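Local atomic coordinates of Lmo2470 protein (Listeria monocytogenes EGD-e, PDB entry 5HL3), a protein that is an internalin with leucine-rich repeats that interacts with afadin, binds calcium and facilitates crossing of the basement membrane. Residues 267-272 against 280-285. Residues are numbered along the deposited sequence; the frame is centred on the assembly and turned at random. Where two conformers were deposited one is given.
Sequences GELPDQ and CTIDLP
The amide of Q272 engages the backbone of T281 twice, directly through NE2 and by way of a water at OE1. NE2 of Q272 donates to T281 O at 2.9 Å with an N-H...O angle of 157°; the acceptor lies near the plane of the amide, but NE2 approaches from above the plane of the T281 carbonyl. Water 1 ties down the other end, donating to Q272 OE1 at 2.8 Å and accepting from T281 N at 2.9 Å. This pairing fixes the flip of the amide, which the extended chain beyond CG (chi2 -166°) carries across the gap. SG of C280 sits over one face of the amide, 3.6 Å from Q272 NE2 and about as far from OE1.

Packing is tightest at L269, whose CD1 meets CD1 of I282 at 3.6 Å, the two side chains crossing at about a right angle. Its other methyl, CD2, makes a looser contact, 4.2 Å from L284 CD1. C280 and I282 continue inward onto W356, while L284 rests on Y354, so L269 covers the border of a buried apolar layer. The Q272 side is looser: beside the direct bond from NE2, a water makes the second link, and T281 turns its side chain away to hydrogen-bond T325.

The backbones stay well apart, with CA of L269 and CA of I282 7.9 Å from each other, and pair instead with different neighbours: L269 and Q272 with strand 350-360, C280 with V326. Strands 265-274 and 280-283, the two outermost of the mixed sheet, are thus bridged by side chains, consistent with the beta-sandwich expected of an immunoglobulin-like (E-set) domain.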
loop_
_atom_site.group_PDB
_atom_site.type_symbol
_atom_site.label_atom_id
_atom_site.label_comp_id
_atom_site.label_asym_id
_atom_site.label_seq_id
_atom_site.Cartn_x
_atom_site.Cartn_y
_atom_site.Cartn_z
ATOM N N GLY A 267 21.636 3.593 -4.951
ATOM C CA GLY A 267 22.172 2.280 -5.155
ATOM C C GLY A 267 23.617 2.176 -4.787
ATOM O O GLY A 267 24.275 3.184 -4.517
ATOM N N GLU A 268 24.086 0.942 -4.779
ATOM C CA GLU A 268 25.477 0.613 -4.467
ATOM C C GLU A 268 26.062 -0.108 -5.667
ATOM O O GLU A 268 25.433 -1.034 -6.225
ATOM C CB GLU A 268 25.557 -0.307 -3.243
ATOM C CG GLU A 268 24.915 0.217 -1.966
ATOM C CD GLU A 268 25.603 1.421 -1.308
ATOM O OE1 GLU A 268 26.852 1.444 -1.136
ATOM O OE2 GLU A 268 24.868 2.313 -0.853
ATOM N N LEU A 269 27.248 0.325 -6.078
ATOM C CA LEU A 269 27.962 -0.303 -7.190
ATOM C C LEU A 269 29.125 -1.161 -6.655
ATOM O O LEU A 269 29.460 -1.095 -5.469
ATOM C CB LEU A 269 28.425 0.752 -8.206
ATOM C CG LEU A 269 27.359 1.760 -8.607
ATOM C CD1 LEU A 269 27.905 2.743 -9.615
ATOM C CD2 LEU A 269 26.141 1.034 -9.148
ATOM N N PRO A 270 29.749 -1.973 -7.520
ATOM C CA PRO A 270 30.800 -2.853 -7.008
ATOM C C PRO A 270 32.056 -2.141 -6.488
ATOM O O PRO A 270 32.423 -1.061 -6.963
ATOM C CB PRO A 270 31.147 -3.715 -8.253
ATOM C CG PRO A 270 29.892 -3.695 -9.061
ATOM C CD PRO A 270 29.430 -2.280 -8.928
ATOM N N ASP A 271 32.691 -2.749 -5.490
ATOM C CA ASP A 271 33.991 -2.273 -5.021
ATOM C C ASP A 271 34.984 -2.302 -6.192
ATOM O O ASP A 271 34.942 -3.207 -7.017
ATOM C CB ASP A 271 34.566 -3.182 -3.914
ATOM C CG ASP A 271 33.717 -3.252 -2.660
ATOM O OD1 ASP A 271 32.937 -2.332 -2.369
ATOM O OD2 ASP A 271 33.828 -4.286 -1.964
ATOM N N GLN A 272 35.891 -1.342 -6.217
ATOM C CA GLN A 272 36.995 -1.373 -7.167
ATOM C C GLN A 272 38.326 -1.121 -6.486
ATOM O O GLN A 272 38.400 -0.428 -5.485
ATOM C CB GLN A 272 36.807 -0.336 -8.261
ATOM C CG GLN A 272 35.630 -0.600 -9.160
ATOM C CD GLN A 272 35.686 0.257 -10.418
ATOM O OE1 GLN A 272 36.748 0.395 -11.041
ATOM N NE2 GLN A 272 34.554 0.842 -10.792
ATOM N N CYS A 280 38.456 6.146 -12.665
ATOM C CA CYS A 280 37.589 5.064 -12.250
ATOM C C CYS A 280 36.317 5.101 -13.093
ATOM O O CYS A 280 35.632 6.122 -13.157
ATOM C CB CYS A 280 37.272 5.230 -10.775
ATOM S SG CYS A 280 36.311 3.874 -10.084
ATOM N N THR A 281 36.014 3.979 -13.741
ATOM C CA THR A 281 34.874 3.883 -14.643
ATOM C C THR A 281 33.855 2.915 -14.075
ATOM O O THR A 281 34.208 1.891 -13.512
ATOM C CB THR A 281 35.359 3.456 -16.042
ATOM O OG1 THR A 281 36.240 4.471 -16.546
ATOM C CG2 THR A 281 34.217 3.256 -16.989
ATOM N N ILE A 282 32.581 3.255 -14.226
ATOM C CA ILE A 282 31.465 2.456 -13.745
ATOM C C ILE A 282 30.451 2.180 -14.850
ATOM O O ILE A 282 30.305 2.961 -15.807
ATOM C CB ILE A 282 30.683 3.155 -12.570
ATOM C CG1 ILE A 282 30.144 4.544 -12.988
ATOM C CG2 ILE A 282 31.577 3.270 -11.343
ATOM C CD1 ILE A 282 29.125 5.150 -12.048
ATOM N N ASP A 283 29.738 1.080 -14.666
ATOM C CA ASP A 283 28.518 0.783 -15.411
ATOM C C ASP A 283 27.353 1.376 -14.610
ATOM O O ASP A 283 27.367 1.385 -13.375
ATOM C CB ASP A 283 28.302 -0.731 -15.545
ATOM C CG ASP A 283 29.327 -1.408 -16.387
ATOM O OD1 ASP A 283 29.947 -0.786 -17.266
ATOM O OD2 ASP A 283 29.512 -2.634 -16.167
ATOM N N LEU A 284 26.357 1.903 -15.302
ATOM C CA LEU A 284 25.148 2.410 -14.616
ATOM C C LEU A 284 23.978 2.345 -15.563
ATOM O O LEU A 284 23.563 3.363 -16.112
ATOM C CB LEU A 284 25.376 3.810 -14.044
ATOM C CG LEU A 284 24.315 4.339 -13.068
ATOM C CD1 LEU A 284 24.051 3.366 -11.947
ATOM C CD2 LEU A 284 24.745 5.706 -12.544
ATOM N N PRO A 285 23.442 1.128 -15.770
ATOM C CA PRO A 285 22.447 0.964 -16.816
ATOM C C PRO A 285 21.238 1.884 -16.674
ATOM O O PRO A 285 20.740 2.401 -17.674
ATOM C CB PRO A 285 22.096 -0.523 -16.742
ATOM C CG PRO A 285 23.370 -1.164 -16.243
ATOM C CD PRO A 285 23.866 -0.180 -15.206
HETATM O O HOH W 1 37.585 1.614 -13.413
#